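Local coordinates for methylated RNA-binding protein 1 (Saccharomyces cerevisiae S288c, PDB 4RCM) that recognises N6-methyladenosine in RNA through its YTH domain and lowers the stability of PHO4 mRNA by binding its 3'-UTR, at residues I5-L10 / W106-D111; V20-S25 / F64-T69; R47-Y52 / V80-M85; F120-N125 / Q137-S142. All blocks are in the same frame, centred on the assembly; numbering follows the deposited sequence. Where two conformers were deposited one is given.

Interaction 1 (I5-L10 / W106-D111)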
loop_
_atom_site.group_PDB
_atom_site.type_symbol
_atom_site.label_atom_id
_atom_site.label_comp_id
_atom_site.label_asym_id
_atom_site.label_seq_id
_atom_site.Cartn_x
_atom_site.Cartn_y
_atom_site.Cartn_z
ATOM N N ILE A 5 4.055 3.609 13.423
ATOM C CA ILE A 5 5.083 2.560 13.282
ATOM C C ILE A 5 6.030 2.944 12.156
ATOM O O ILE A 5 5.611 3.099 11.041
ATOM C CB ILE A 5 4.460 1.174 13.024
ATOM C CG1 ILE A 5 3.599 0.760 14.229
ATOM C CG2 ILE A 5 5.535 0.138 12.774
ATOM C CD1 ILE A 5 2.633 -0.349 13.946
ATOM N N ILE A 6 7.295 3.139 12.484
ATOM C CA ILE A 6 8.349 3.334 11.510
ATOM C C ILE A 6 9.489 2.415 11.904
ATOM O O ILE A 6 10.006 2.479 13.052
ATOM C CB ILE A 6 8.925 4.744 11.507
ATOM C CG1 ILE A 6 7.907 5.758 10.998
ATOM C CG2 ILE A 6 10.173 4.788 10.629
ATOM C CD1 ILE A 6 8.236 7.180 11.404
ATOM N N PRO A 7 9.877 1.523 11.006
ATOM C CA PRO A 7 10.897 0.566 11.392
ATOM C C PRO A 7 12.295 1.181 11.330
ATOM O O PRO A 7 12.515 2.115 10.561
ATOM C CB PRO A 7 10.745 -0.540 10.343
ATOM C CG PRO A 7 10.299 0.183 9.156
ATOM C CD PRO A 7 9.519 1.372 9.588
ATOM N N PRO A 8 13.221 0.666 12.152
ATOM C CA PRO A 8 14.559 1.201 12.187
ATOM C C PRO A 8 15.355 0.839 10.935
ATOM O O PRO A 8 16.256 1.579 10.570
ATOM C CB PRO A 8 15.158 0.552 13.436
ATOM C CG PRO A 8 14.489 -0.798 13.520
ATOM C CD PRO A 8 13.073 -0.499 13.062
ATOM N N TRP A 9 15.004 -0.269 10.272
ATOM C CA TRP A 9 15.665 -0.689 9.034
ATOM C C TRP A 9 14.608 -1.153 8.031
ATOM O O TRP A 9 13.716 -1.881 8.386
ATOM C CB TRP A 9 16.617 -1.852 9.353
ATOM C CG TRP A 9 17.385 -2.356 8.217
ATOM C CD1 TRP A 9 17.128 -3.482 7.488
ATOM C CD2 TRP A 9 18.573 -1.780 7.665
ATOM N NE1 TRP A 9 18.073 -3.639 6.506
ATOM C CE2 TRP A 9 18.977 -2.609 6.591
ATOM C CE3 TRP A 9 19.315 -0.613 7.942
ATOM C CZ2 TRP A 9 20.102 -2.327 5.809
ATOM C CZ3 TRP A 9 20.434 -0.333 7.177
ATOM C CH2 TRP A 9 20.819 -1.188 6.116
ATOM N N LEU A 10 14.720 -0.711 6.784
ATOM C CA LEU A 10 13.886 -1.203 5.695
ATOM C C LEU A 10 14.687 -1.045 4.416
ATOM O O LEU A 10 15.084 0.048 4.078
ATOM C CB LEU A 10 12.544 -0.433 5.636
ATOM C CG LEU A 10 11.632 -0.722 4.447
ATOM C CD1 LEU A 10 11.256 -2.191 4.419
ATOM C CD2 LEU A 10 10.407 0.141 4.570
ATOM N N TRP A 106 2.266 -4.846 7.394
ATOM C CA TRP A 106 2.261 -3.392 7.422
ATOM C C TRP A 106 3.617 -3.001 7.967
ATOM O O TRP A 106 3.914 -3.299 9.124
ATOM C CB TRP A 106 1.093 -2.906 8.278
ATOM C CG TRP A 106 -0.195 -2.888 7.502
ATOM C CD1 TRP A 106 -0.945 -3.972 7.109
ATOM C CD2 TRP A 106 -0.793 -1.752 6.882
ATOM N NE1 TRP A 106 -2.007 -3.554 6.362
ATOM C CE2 TRP A 106 -1.936 -2.191 6.210
ATOM C CE3 TRP A 106 -0.485 -0.400 6.858
ATOM C CZ2 TRP A 106 -2.780 -1.324 5.519
ATOM C CZ3 TRP A 106 -1.335 0.456 6.172
ATOM C CH2 TRP A 106 -2.461 -0.013 5.508
ATOM N N VAL A 107 4.483 -2.480 7.115
ATOM C CA VAL A 107 5.848 -2.074 7.531
ATOM C C VAL A 107 5.853 -0.662 8.129
ATOM O O VAL A 107 6.583 -0.404 9.083
ATOM C CB VAL A 107 6.900 -2.190 6.382
ATOM C CG1 VAL A 107 7.116 -3.641 5.987
ATOM C CG2 VAL A 107 6.481 -1.401 5.142
ATOM N N ILE A 108 5.005 0.223 7.591
ATOM C CA ILE A 108 4.892 1.616 8.076
ATOM C C ILE A 108 3.449 2.059 8.299
ATOM O O ILE A 108 2.605 1.894 7.449
ATOM C CB ILE A 108 5.557 2.634 7.108
ATOM C CG1 ILE A 108 7.049 2.390 6.997
ATOM C CG2 ILE A 108 5.305 4.109 7.561
ATOM C CD1 ILE A 108 7.673 2.976 5.739
ATOM N N VAL A 109 3.172 2.712 9.445
ATOM C CA VAL A 109 1.814 3.133 9.749
ATOM C C VAL A 109 1.921 4.542 10.278
ATOM O O VAL A 109 2.440 4.722 11.369
ATOM C CB VAL A 109 1.149 2.249 10.818
ATOM C CG1 VAL A 109 -0.242 2.774 11.171
ATOM C CG2 VAL A 109 1.065 0.819 10.336
ATOM N N ARG A 110 1.549 5.509 9.433
ATOM C CA ARG A 110 1.556 6.919 9.746
ATOM C C ARG A 110 0.981 7.634 8.534
ATOM O O ARG A 110 1.052 7.148 7.429
ATOM C CB ARG A 110 2.949 7.472 10.052
ATOM C CG ARG A 110 4.029 7.254 8.977
ATOM C CD ARG A 110 4.231 8.390 7.952
ATOM N NE ARG A 110 4.261 9.746 8.534
ATOM C CZ ARG A 110 5.347 10.454 8.853
ATOM N NH1 ARG A 110 6.587 9.966 8.729
ATOM N NH2 ARG A 110 5.184 11.652 9.358
ATOM N N ASP A 111 0.398 8.781 8.754
ATOM C CA ASP A 111 -0.160 9.575 7.636
ATOM C C ASP A 111 0.908 10.469 6.998
ATOM O O ASP A 111 1.774 10.988 7.658
ATOM C CB ASP A 111 -1.323 10.446 8.132
ATOM C CG ASP A 111 -2.587 9.637 8.449
ATOM O OD1 ASP A 111 -2.694 8.400 8.159
ATOM O OD2 ASP A 111 -3.514 10.261 9.009
#
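Ile5 carries CG1 anti to its carbonyl carbon (chi1 -63°), and Val109 places CG2 in the same way relative to its own. The two side chains therefore lie side by side, with Ile5 CD1 4.1 Å from Val109 CG2. Ile5 N donates to Val109 O at 2.8 Å, and Val109 N returns a bond to Ile5 O at 2.9 Å, on a lone pair. Through this antiparallel hydrogen-bonded pair the N-terminal segment adds a single bridge to strand 102-112 of the YTH sheet, beside a classic beta bulge where Val107 and Ile108 both face Val76. Pro7 CD packs on Ile108 CG1 at 3.7 Å, the two side chains crossing at about a right angle. Leu10 CD2 touches Ile108 CD1 at 4.1 Å. The bent chain of Arg110 brings NH1 obliquely to Ile6 CD1, while NH2 forms a salt bridge with Asp155 and NH1 hydrogen-bonds to Phe151 O and Thr153 O. An alanine at Arg110 would probably loosen the hold on residues 151-155, with these bonds and the contact with Ile6 gone.

Interaction 2 (V20-S25 / F64-T69). With nucleotides of chain C.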
loop_
_atom_site.group_PDB
_atom_site.type_symbol
_atom_site.label_atom_id
_atom_site.label_comp_id
_atom_site.label_asym_id
_atom_site.label_seq_id
_atom_site.Cartn_x
_atom_site.Cartn_y
_atom_site.Cartn_z
ATOM N N VAL A 20 -0.111 1.586 -5.795
ATOM C CA VAL A 20 -1.050 2.261 -4.903
ATOM C C VAL A 20 -2.221 1.317 -4.627
ATOM O O VAL A 20 -2.633 0.585 -5.519
ATOM C CB VAL A 20 -1.569 3.598 -5.482
ATOM C CG1 VAL A 20 -2.813 4.090 -4.762
ATOM C CG2 VAL A 20 -0.484 4.642 -5.385
ATOM N N ILE A 21 -2.757 1.384 -3.401
ATOM C CA ILE A 21 -4.018 0.655 -3.019
ATOM C C ILE A 21 -5.001 1.749 -2.630
ATOM O O ILE A 21 -4.666 2.614 -1.802
ATOM C CB ILE A 21 -3.845 -0.345 -1.841
ATOM C CG1 ILE A 21 -2.877 -1.466 -2.199
ATOM C CG2 ILE A 21 -5.187 -0.974 -1.426
ATOM C CD1 ILE A 21 -3.327 -2.410 -3.298
ATOM N N LYS A 22 -6.194 1.748 -3.253
ATOM C CA LYS A 22 -7.241 2.735 -2.856
ATOM C C LYS A 22 -8.332 1.929 -2.192
ATOM O O LYS A 22 -8.897 0.970 -2.794
ATOM C CB LYS A 22 -7.831 3.498 -4.056
ATOM C CG LYS A 22 -6.849 4.293 -4.885
ATOM C CD LYS A 22 -6.148 5.388 -4.082
ATOM C CE LYS A 22 -7.087 6.487 -3.579
ATOM N NZ LYS A 22 -6.340 7.651 -3.003
ATOM N N SER A 23 -8.547 2.226 -0.937
ATOM C CA SER A 23 -9.591 1.567 -0.158
ATOM C C SER A 23 -10.811 2.468 -0.055
ATOM O O SER A 23 -10.670 3.700 0.146
ATOM C CB SER A 23 -9.069 1.271 1.257
ATOM O OG SER A 23 -10.128 0.861 2.091
ATOM N N SER A 24 -11.989 1.857 -0.139
ATOM C CA SER A 24 -13.272 2.543 0.125
ATOM C C SER A 24 -13.496 3.025 1.582
ATOM O O SER A 24 -14.358 3.892 1.790
ATOM C CB SER A 24 -14.443 1.642 -0.331
ATOM O OG SER A 24 -14.478 1.567 -1.765
ATOM N N SER A 25 -12.715 2.514 2.564
ATOM C CA SER A 25 -12.942 2.798 3.968
ATOM C C SER A 25 -11.696 2.758 4.873
ATOM O O SER A 25 -10.815 1.908 4.734
ATOM C CB SER A 25 -13.981 1.835 4.546
ATOM O OG SER A 25 -13.609 0.488 4.316
ATOM N N PHE A 64 1.313 1.241 -1.338
ATOM C CA PHE A 64 0.977 2.492 -0.647
ATOM C C PHE A 64 -0.553 2.525 -0.445
ATOM O O PHE A 64 -1.325 2.715 -1.399
ATOM C CB PHE A 64 1.404 3.700 -1.465
ATOM C CG PHE A 64 2.889 3.791 -1.721
ATOM C CD1 PHE A 64 3.774 4.078 -0.692
ATOM C CD2 PHE A 64 3.400 3.626 -3.003
ATOM C CE1 PHE A 64 5.137 4.218 -0.942
ATOM C CE2 PHE A 64 4.782 3.742 -3.233
ATOM C CZ PHE A 64 5.630 4.045 -2.204
ATOM N N PHE A 65 -0.991 2.320 0.780
ATOM C CA PHE A 65 -2.420 2.440 1.110
ATOM C C PHE A 65 -2.990 3.853 1.193
ATOM O O PHE A 65 -2.562 4.698 1.991
ATOM C CB PHE A 65 -2.697 1.715 2.377
ATOM C CG PHE A 65 -2.923 0.262 2.166
ATOM C CD1 PHE A 65 -1.863 -0.620 2.017
ATOM C CD2 PHE A 65 -4.207 -0.220 2.133
ATOM C CE1 PHE A 65 -2.112 -2.000 1.831
ATOM C CE2 PHE A 65 -4.452 -1.573 1.981
ATOM C CZ PHE A 65 -3.410 -2.447 1.793
ATOM N N SER A 66 -4.048 4.052 0.431
ATOM C CA SER A 66 -4.709 5.329 0.417
ATOM C C SER A 66 -6.236 5.122 0.527
ATOM O O SER A 66 -6.761 4.100 0.079
ATOM C CB SER A 66 -4.349 5.991 -0.912
ATOM O OG SER A 66 -4.711 7.351 -0.902
ATOM N N ILE A 67 -6.940 6.083 1.121
ATOM C CA ILE A 67 -8.435 6.045 1.200
ATOM C C ILE A 67 -9.032 7.052 0.189
ATOM O O ILE A 67 -8.719 8.289 0.226
ATOM C CB ILE A 67 -8.937 6.354 2.648
ATOM C CG1 ILE A 67 -8.359 5.292 3.618
ATOM C CG2 ILE A 67 -10.459 6.361 2.722
ATOM C CD1 ILE A 67 -8.234 5.825 5.037
ATOM N N ASN A 68 -9.890 6.544 -0.677
ATOM C CA ASN A 68 -10.579 7.376 -1.657
ATOM C C ASN A 68 -11.341 8.531 -0.997
ATOM O O ASN A 68 -11.775 8.443 0.185
ATOM C CB ASN A 68 -11.524 6.552 -2.545
ATOM C CG ASN A 68 -11.805 7.236 -3.874
ATOM O OD1 ASN A 68 -10.881 7.732 -4.528
ATOM N ND2 ASN A 68 -13.074 7.265 -4.287
ATOM N N THR A 69 -11.426 9.646 -1.746
ATOM C CA THR A 69 -12.132 10.857 -1.381
ATOM C C THR A 69 -11.482 11.663 -0.283
ATOM O O THR A 69 -11.302 12.852 -0.466
ATOM C CB THR A 69 -13.604 10.582 -1.013
ATOM O OG1 THR A 69 -14.267 9.989 -2.130
ATOM C CG2 THR A 69 -14.287 11.869 -0.650
ATOM C C2 6MZ C 3 -12.418 -1.440 -0.056
ATOM C C4 6MZ C 3 -11.520 -1.434 -2.242
ATOM C C5 6MZ C 3 -10.887 -2.739 -1.998
ATOM N N9 6MZ C 3 -11.174 -1.088 -3.497
ATOM N N3 6MZ C 3 -12.266 -0.839 -1.241
ATOM N N1 6MZ C 3 -11.873 -2.643 0.233
ATOM C C6 6MZ C 3 -11.121 -3.338 -0.649
ATOM N N6 6MZ C 3 -10.610 -4.558 -0.365
ATOM C C9 6MZ C 3 -10.959 -5.293 0.830
ATOM N N7 6MZ C 3 -10.228 -3.100 -3.136
ATOM C C8 6MZ C 3 -10.425 -2.082 -4.034
ATOM O "O5'" 6MZ C 3 -13.351 -0.438 -8.576
ATOM C "C5'" 6MZ C 3 -13.187 -0.917 -7.219
ATOM C "C4'" 6MZ C 3 -12.798 0.227 -6.273
ATOM O "O4'" 6MZ C 3 -12.867 -0.209 -4.899
ATOM C "C1'" 6MZ C 3 -11.687 0.187 -4.151
ATOM C "C2'" 6MZ C 3 -10.838 0.978 -5.164
ATOM O "O2'" 6MZ C 3 -11.043 2.412 -5.046
ATOM C "C3'" 6MZ C 3 -11.385 0.777 -6.533
ATOM O "O3'" 6MZ C 3 -11.327 2.093 -7.147
#
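The bound N6-methyladenosine of chain C meets the end of strand 17-23. Ser24 N lies 2.9 Å from N3 of its base, and Ser24 OG makes a weak contact with the same nitrogen. Lys22 CB rests against the ribose, 3.5 Å from O2'. Behind the nucleotide, the Lys22 chain bends at chi2 and chi3 so that NZ turns back to the neighbouring strand and donates at 2.7 Å to Ser66 OG, itself bonded to Arg72 O. Strands 20-23 and 64-67 are parallel neighbours in the central sheet of the YTH domain, inclined by 28°. Straight bonds run from Ile21 N to Phe64 O and from Ser23 N to Ser66 O, each 2.8 Å long. Asn68 N then closes on Ser23 O at 3.1 Å, just past the paired strands. Ser23 OG, anti to its backbone N, donates to Ser25 O at 2.9 Å. Deeper in, Ile21 CB sits over the centre of the Phe65 ring, 4.0 Å from the centroid, in a CH-pi contact. Trp38 meets Phe65 edge-to-face.

Interaction 3 (R47-Y52 / V80-M85)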
loop_
_atom_site.group_PDB
_atom_site.type_symbol
_atom_site.label_atom_id
_atom_site.label_comp_id
_atom_site.label_asym_id
_atom_site.label_seq_id
_atom_site.Cartn_x
_atom_site.Cartn_y
_atom_site.Cartn_z
ATOM N N ARG A 47 -3.307 -8.225 -11.500
ATOM C CA ARG A 47 -2.142 -7.381 -11.663
ATOM C C ARG A 47 -1.082 -7.605 -10.541
ATOM O O ARG A 47 0.067 -7.826 -10.835
ATOM C CB ARG A 47 -2.553 -5.911 -11.700
ATOM C CG ARG A 47 -3.349 -5.495 -12.948
ATOM C CD ARG A 47 -3.491 -3.983 -12.959
ATOM N NE ARG A 47 -2.161 -3.400 -13.069
ATOM C CZ ARG A 47 -1.868 -2.137 -12.842
ATOM N NH1 ARG A 47 -2.816 -1.278 -12.504
ATOM N NH2 ARG A 47 -0.631 -1.724 -12.965
ATOM N N LEU A 48 -1.492 -7.559 -9.267
ATOM C CA LEU A 48 -0.599 -7.744 -8.155
ATOM C C LEU A 48 0.018 -9.141 -8.110
ATOM O O LEU A 48 1.205 -9.292 -7.849
ATOM C CB LEU A 48 -1.336 -7.494 -6.858
ATOM C CG LEU A 48 -1.790 -6.047 -6.652
ATOM C CD1 LEU A 48 -2.625 -5.969 -5.402
ATOM C CD2 LEU A 48 -0.596 -5.119 -6.562
ATOM N N SER A 49 -0.787 -10.145 -8.366
ATOM C CA SER A 49 -0.322 -11.517 -8.391
ATOM C C SER A 49 0.712 -11.756 -9.488
ATOM O O SER A 49 1.683 -12.442 -9.278
ATOM C CB SER A 49 -1.534 -12.451 -8.573
ATOM O OG SER A 49 -1.151 -13.786 -8.833
ATOM N N GLU A 50 0.514 -11.186 -10.657
ATOM C CA GLU A 50 1.476 -11.364 -11.744
ATOM C C GLU A 50 2.797 -10.698 -11.382
ATOM O O GLU A 50 3.844 -11.235 -11.611
ATOM C CB GLU A 50 0.917 -10.824 -13.082
ATOM C CG GLU A 50 -0.405 -11.454 -13.516
ATOM N N ALA A 51 2.744 -9.511 -10.794
ATOM C CA ALA A 51 3.951 -8.886 -10.289
ATOM C C ALA A 51 4.682 -9.720 -9.227
ATOM O O ALA A 51 5.914 -9.825 -9.252
ATOM C CB ALA A 51 3.616 -7.505 -9.721
ATOM N N TYR A 52 3.952 -10.226 -8.246
ATOM C CA TYR A 52 4.530 -11.027 -7.165
ATOM C C TYR A 52 5.230 -12.317 -7.680
ATOM O O TYR A 52 6.370 -12.655 -7.296
ATOM C CB TYR A 52 3.401 -11.459 -6.242
ATOM C CG TYR A 52 3.912 -12.145 -5.032
ATOM C CD1 TYR A 52 4.465 -11.412 -3.985
ATOM C CD2 TYR A 52 3.901 -13.513 -4.929
ATOM C CE1 TYR A 52 4.952 -12.073 -2.865
ATOM C CE2 TYR A 52 4.395 -14.163 -3.817
ATOM C CZ TYR A 52 4.907 -13.450 -2.798
ATOM O OH TYR A 52 5.386 -14.109 -1.689
ATOM N N VAL A 80 3.335 -10.341 0.851
ATOM C CA VAL A 80 4.235 -11.387 1.316
ATOM C C VAL A 80 3.697 -12.771 0.985
ATOM O O VAL A 80 4.196 -13.769 1.469
ATOM C CB VAL A 80 4.616 -11.241 2.848
ATOM C CG1 VAL A 80 5.341 -9.939 3.113
ATOM C CG2 VAL A 80 3.421 -11.343 3.757
ATOM N N SER A 81 2.679 -12.824 0.157
ATOM C CA SER A 81 2.216 -14.086 -0.434
ATOM C C SER A 81 1.470 -13.785 -1.723
ATOM O O SER A 81 1.083 -12.611 -1.993
ATOM C CB SER A 81 1.281 -14.833 0.543
ATOM O OG SER A 81 -0.109 -14.508 0.417
ATOM N N ASP A 82 1.245 -14.837 -2.509
ATOM C CA ASP A 82 0.337 -14.775 -3.630
ATOM C C ASP A 82 -1.113 -15.026 -3.142
ATOM O O ASP A 82 -1.374 -15.151 -1.924
ATOM C CB ASP A 82 0.785 -15.794 -4.707
ATOM C CG ASP A 82 0.472 -15.347 -6.171
ATOM O OD1 ASP A 82 -0.425 -14.506 -6.446
ATOM O OD2 ASP A 82 1.139 -15.882 -7.061
ATOM N N LEU A 83 -2.042 -15.099 -4.102
ATOM C CA LEU A 83 -3.474 -15.152 -3.846
ATOM C C LEU A 83 -3.740 -16.493 -3.221
ATOM O O LEU A 83 -3.182 -17.494 -3.688
ATOM C CB LEU A 83 -4.253 -15.080 -5.161
ATOM C CG LEU A 83 -4.013 -13.825 -5.952
ATOM C CD1 LEU A 83 -4.761 -13.871 -7.278
ATOM C CD2 LEU A 83 -4.438 -12.648 -5.086
ATOM N N LYS A 84 -4.564 -16.518 -2.175
ATOM C CA LYS A 84 -4.866 -17.766 -1.455
ATOM C C LYS A 84 -6.332 -18.126 -1.538
ATOM O O LYS A 84 -7.189 -17.265 -1.535
ATOM C CB LYS A 84 -4.453 -17.635 0.020
ATOM C CG LYS A 84 -2.962 -17.504 0.228
ATOM C CD LYS A 84 -2.205 -18.614 -0.475
ATOM C CE LYS A 84 -0.707 -18.464 -0.277
ATOM N NZ LYS A 84 -0.355 -18.602 1.154
ATOM N N MET A 85 -6.621 -19.419 -1.593
ATOM C CA MET A 85 -8.003 -19.845 -1.644
ATOM C C MET A 85 -8.635 -19.783 -0.255
ATOM O O MET A 85 -9.850 -19.580 -0.157
ATOM C CB MET A 85 -8.098 -21.264 -2.208
#
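Helix 42-53 packs here against the loop that leaves strand 72-79, a surface contact of the YTH domain. The aromatic packing is carried by Tyr52. Its CG is anti to the backbone N (chi1 -173°), which sends the ring out from the helix and across the loop backbone. One ring face meets the Ser81 carbonyl carbon, which lies 3.6 Å above the ring plane and toward its rim. Tyr52 CD2 is 3.9 Å from Asp82 CB, the two side chains crossing obliquely, and the ring and carboxylate planes are 57° apart. An alanine at Tyr52 would probably leave residues 80-82 less firmly held, since the ring that covers their backbone would be lost. The apolar part is small. Leu83 CD1 reaches Ser49 CB at 3.8 Å, and Leu83 also touches Asn45 and Phe102. The polar bonds centre on Asp82. Ser81 OG donates to Asp82 O at 2.7 Å and receives a bond from Lys103 N, which ties the loop to strand 102-112. Leu83 N gives a weak bond to Asp82 OD1 at 2.9 Å. That same oxygen accepts from Ser49 OG at 2.6 Å through its syn lone pair.

Interaction 4 (F120-N125 / Q137-S142)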
loop_
_atom_site.group_PDB
_atom_site.type_symbol
_atom_site.label_atom_id
_atom_site.label_comp_id
_atom_site.label_asym_id
_atom_site.label_seq_id
_atom_site.Cartn_x
_atom_site.Cartn_y
_atom_site.Cartn_z
ATOM N N PHE A 120 4.830 14.353 -6.548
ATOM C CA PHE A 120 5.193 13.126 -7.288
ATOM C C PHE A 120 4.308 12.805 -8.461
ATOM O O PHE A 120 3.140 12.434 -8.287
ATOM C CB PHE A 120 5.182 11.952 -6.344
ATOM C CG PHE A 120 6.119 12.122 -5.214
ATOM C CD1 PHE A 120 7.459 11.793 -5.362
ATOM C CD2 PHE A 120 5.695 12.669 -4.034
ATOM C CE1 PHE A 120 8.340 11.976 -4.322
ATOM C CE2 PHE A 120 6.569 12.860 -2.984
ATOM C CZ PHE A 120 7.894 12.506 -3.116
ATOM N N LEU A 121 4.871 12.913 -9.671
ATOM C CA LEU A 121 4.104 12.829 -10.881
ATOM C C LEU A 121 4.410 11.493 -11.516
ATOM O O LEU A 121 5.571 11.049 -11.495
ATOM C CB LEU A 121 4.462 14.013 -11.810
ATOM C CG LEU A 121 4.402 15.350 -11.068
ATOM C CD1 LEU A 121 4.752 16.534 -11.971
ATOM C CD2 LEU A 121 3.028 15.549 -10.430
ATOM N N ILE A 122 3.386 10.840 -12.045
ATOM C CA ILE A 122 3.504 9.459 -12.449
ATOM C C ILE A 122 3.433 9.295 -13.973
ATOM O O ILE A 122 2.359 9.346 -14.560
ATOM C CB ILE A 122 2.427 8.571 -11.788
ATOM C CG1 ILE A 122 2.404 8.787 -10.266
ATOM C CG2 ILE A 122 2.661 7.097 -12.143
ATOM C CD1 ILE A 122 3.734 8.516 -9.567
ATOM N N PRO A 123 4.588 9.039 -14.609
ATOM C CA PRO A 123 4.626 9.055 -16.063
ATOM C C PRO A 123 3.527 8.240 -16.771
ATOM O O PRO A 123 3.083 8.645 -17.846
ATOM C CB PRO A 123 6.019 8.486 -16.380
ATOM C CG PRO A 123 6.850 8.819 -15.204
ATOM C CD PRO A 123 5.936 8.878 -14.014
ATOM N N SER A 124 3.072 7.144 -16.166
ATOM C CA SER A 124 2.161 6.208 -16.828
ATOM C C SER A 124 0.703 6.412 -16.425
ATOM O O SER A 124 -0.163 5.608 -16.799
ATOM C CB SER A 124 2.548 4.766 -16.507
ATOM O OG SER A 124 2.209 4.442 -15.169
ATOM N N ASN A 125 0.448 7.441 -15.619
ATOM C CA ASN A 125 -0.900 7.955 -15.420
ATOM C C ASN A 125 -0.856 9.396 -15.910
ATOM O O ASN A 125 -0.912 10.359 -15.127
ATOM C CB ASN A 125 -1.353 7.868 -13.958
ATOM C CG ASN A 125 -2.834 8.201 -13.788
ATOM O OD1 ASN A 125 -3.653 7.905 -14.666
ATOM N ND2 ASN A 125 -3.186 8.818 -12.658
ATOM N N GLN A 137 -2.470 1.130 -9.371
ATOM C CA GLN A 137 -1.623 1.894 -10.251
ATOM C C GLN A 137 -0.170 1.616 -9.880
ATOM O O GLN A 137 0.208 1.807 -8.702
ATOM C CB GLN A 137 -1.918 3.403 -10.045
ATOM C CG GLN A 137 -0.904 4.345 -10.636
ATOM C CD GLN A 137 -0.783 4.212 -12.142
ATOM O OE1 GLN A 137 0.323 4.001 -12.676
ATOM N NE2 GLN A 137 -1.904 4.352 -12.835
ATOM N N GLU A 138 0.631 1.190 -10.852
ATOM C CA GLU A 138 2.082 0.972 -10.585
ATOM C C GLU A 138 2.882 2.250 -10.512
ATOM O O GLU A 138 2.695 3.178 -11.317
ATOM C CB GLU A 138 2.749 0.057 -11.587
ATOM C CG GLU A 138 4.220 -0.203 -11.247
ATOM C CD GLU A 138 4.789 -1.464 -11.845
ATOM O OE1 GLU A 138 4.127 -2.122 -12.653
ATOM O OE2 GLU A 138 5.918 -1.823 -11.474
ATOM N N ILE A 139 3.815 2.271 -9.566
ATOM C CA ILE A 139 4.638 3.427 -9.302
ATOM C C ILE A 139 6.137 3.066 -9.568
ATOM O O ILE A 139 6.691 2.159 -8.936
ATOM C CB ILE A 139 4.499 3.908 -7.849
ATOM C CG1 ILE A 139 3.025 4.219 -7.463
ATOM C CG2 ILE A 139 5.404 5.097 -7.604
ATOM C CD1 ILE A 139 2.375 5.401 -8.162
ATOM N N PRO A 140 6.785 3.772 -10.502
ATOM C CA PRO A 140 8.193 3.436 -10.835
ATOM C C PRO A 140 9.104 3.336 -9.600
ATOM O O PRO A 140 8.977 4.123 -8.693
ATOM C CB PRO A 140 8.662 4.636 -11.685
ATOM C CG PRO A 140 7.425 5.321 -12.147
ATOM C CD PRO A 140 6.405 5.099 -11.033
ATOM N N TYR A 141 10.071 2.423 -9.627
ATOM C CA TYR A 141 10.934 2.175 -8.481
ATOM C C TYR A 141 11.482 3.437 -7.823
ATOM O O TYR A 141 11.279 3.683 -6.606
ATOM C CB TYR A 141 12.079 1.273 -8.947
ATOM C CG TYR A 141 13.035 0.895 -7.881
ATOM C CD1 TYR A 141 12.752 -0.124 -6.962
ATOM C CD2 TYR A 141 14.252 1.547 -7.787
ATOM C CE1 TYR A 141 13.684 -0.469 -5.968
ATOM C CE2 TYR A 141 15.184 1.208 -6.821
ATOM C CZ TYR A 141 14.914 0.211 -5.913
ATOM O OH TYR A 141 15.869 -0.014 -4.960
ATOM N N SER A 142 12.136 4.270 -8.630
ATOM C CA SER A 142 12.783 5.467 -8.063
ATOM C C SER A 142 11.824 6.421 -7.332
ATOM O O SER A 142 12.197 6.947 -6.260
ATOM C CB SER A 142 13.643 6.206 -9.102
ATOM O OG SER A 142 12.893 6.626 -10.214
HETATM O O HOH W 1 3.973 4.143 -13.237
#
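The backbone makes a type I turn from Ile122 to Asn125, closed by Asn125 N to Ile122 O at 2.9 Å, and the Ile122 and Ile139 CA atoms stand 6.9 Å apart. Side chains and one water therefore bridge the two segments. Ile122 and Ile139 both hold CG1 anti to the carbonyl carbon. They cross at about a right angle, and their CD1 atoms meet at 3.7 Å. Next to them Pro123 CD faces Pro140 CG at 4.3 Å. Ser124 OG takes the crowded position between its backbone N and carbonyl carbon (chi1 73°). A water bonds to Ser124 OG at 2.6 Å and donates to Glu138 O at 2.5 Å. Gln137, bent at chi2, lays its amide obliquely across Asn125 CB, the two amide planes 22° apart. Strand 138-139 is an outer strand of the main sheet, beside strand 17-23. Pro140 is the N-cap residue of helix 141-151, while Ile122 pairs with Lys128 in the small sheet of strands 121-122 and 128-129.

Interaction 2 is the buried core contact, interactions 1 and 4 are partly buried, and interaction 3 lies at the surface. Interactions 1, 2 and 4 all reach the main sheet. Phe65 of interaction 2 packs on Trp106 of interaction 1, and Val20 meets Gln137 and Ile139 of interaction 4 across neighbouring strands. Interaction 3 joins interaction 2 through Leu48, which packs on Ile21 from helix 42-53. The chemistry follows the place. A continuous parallel ladder holds interaction 2 beside the nucleotide. Interaction 1 has a single bridge with aliphatic packing. Interaction 3 relies on a ring and a serine-carboxylate bond. Interaction 4 combines aliphatic contacts with a water.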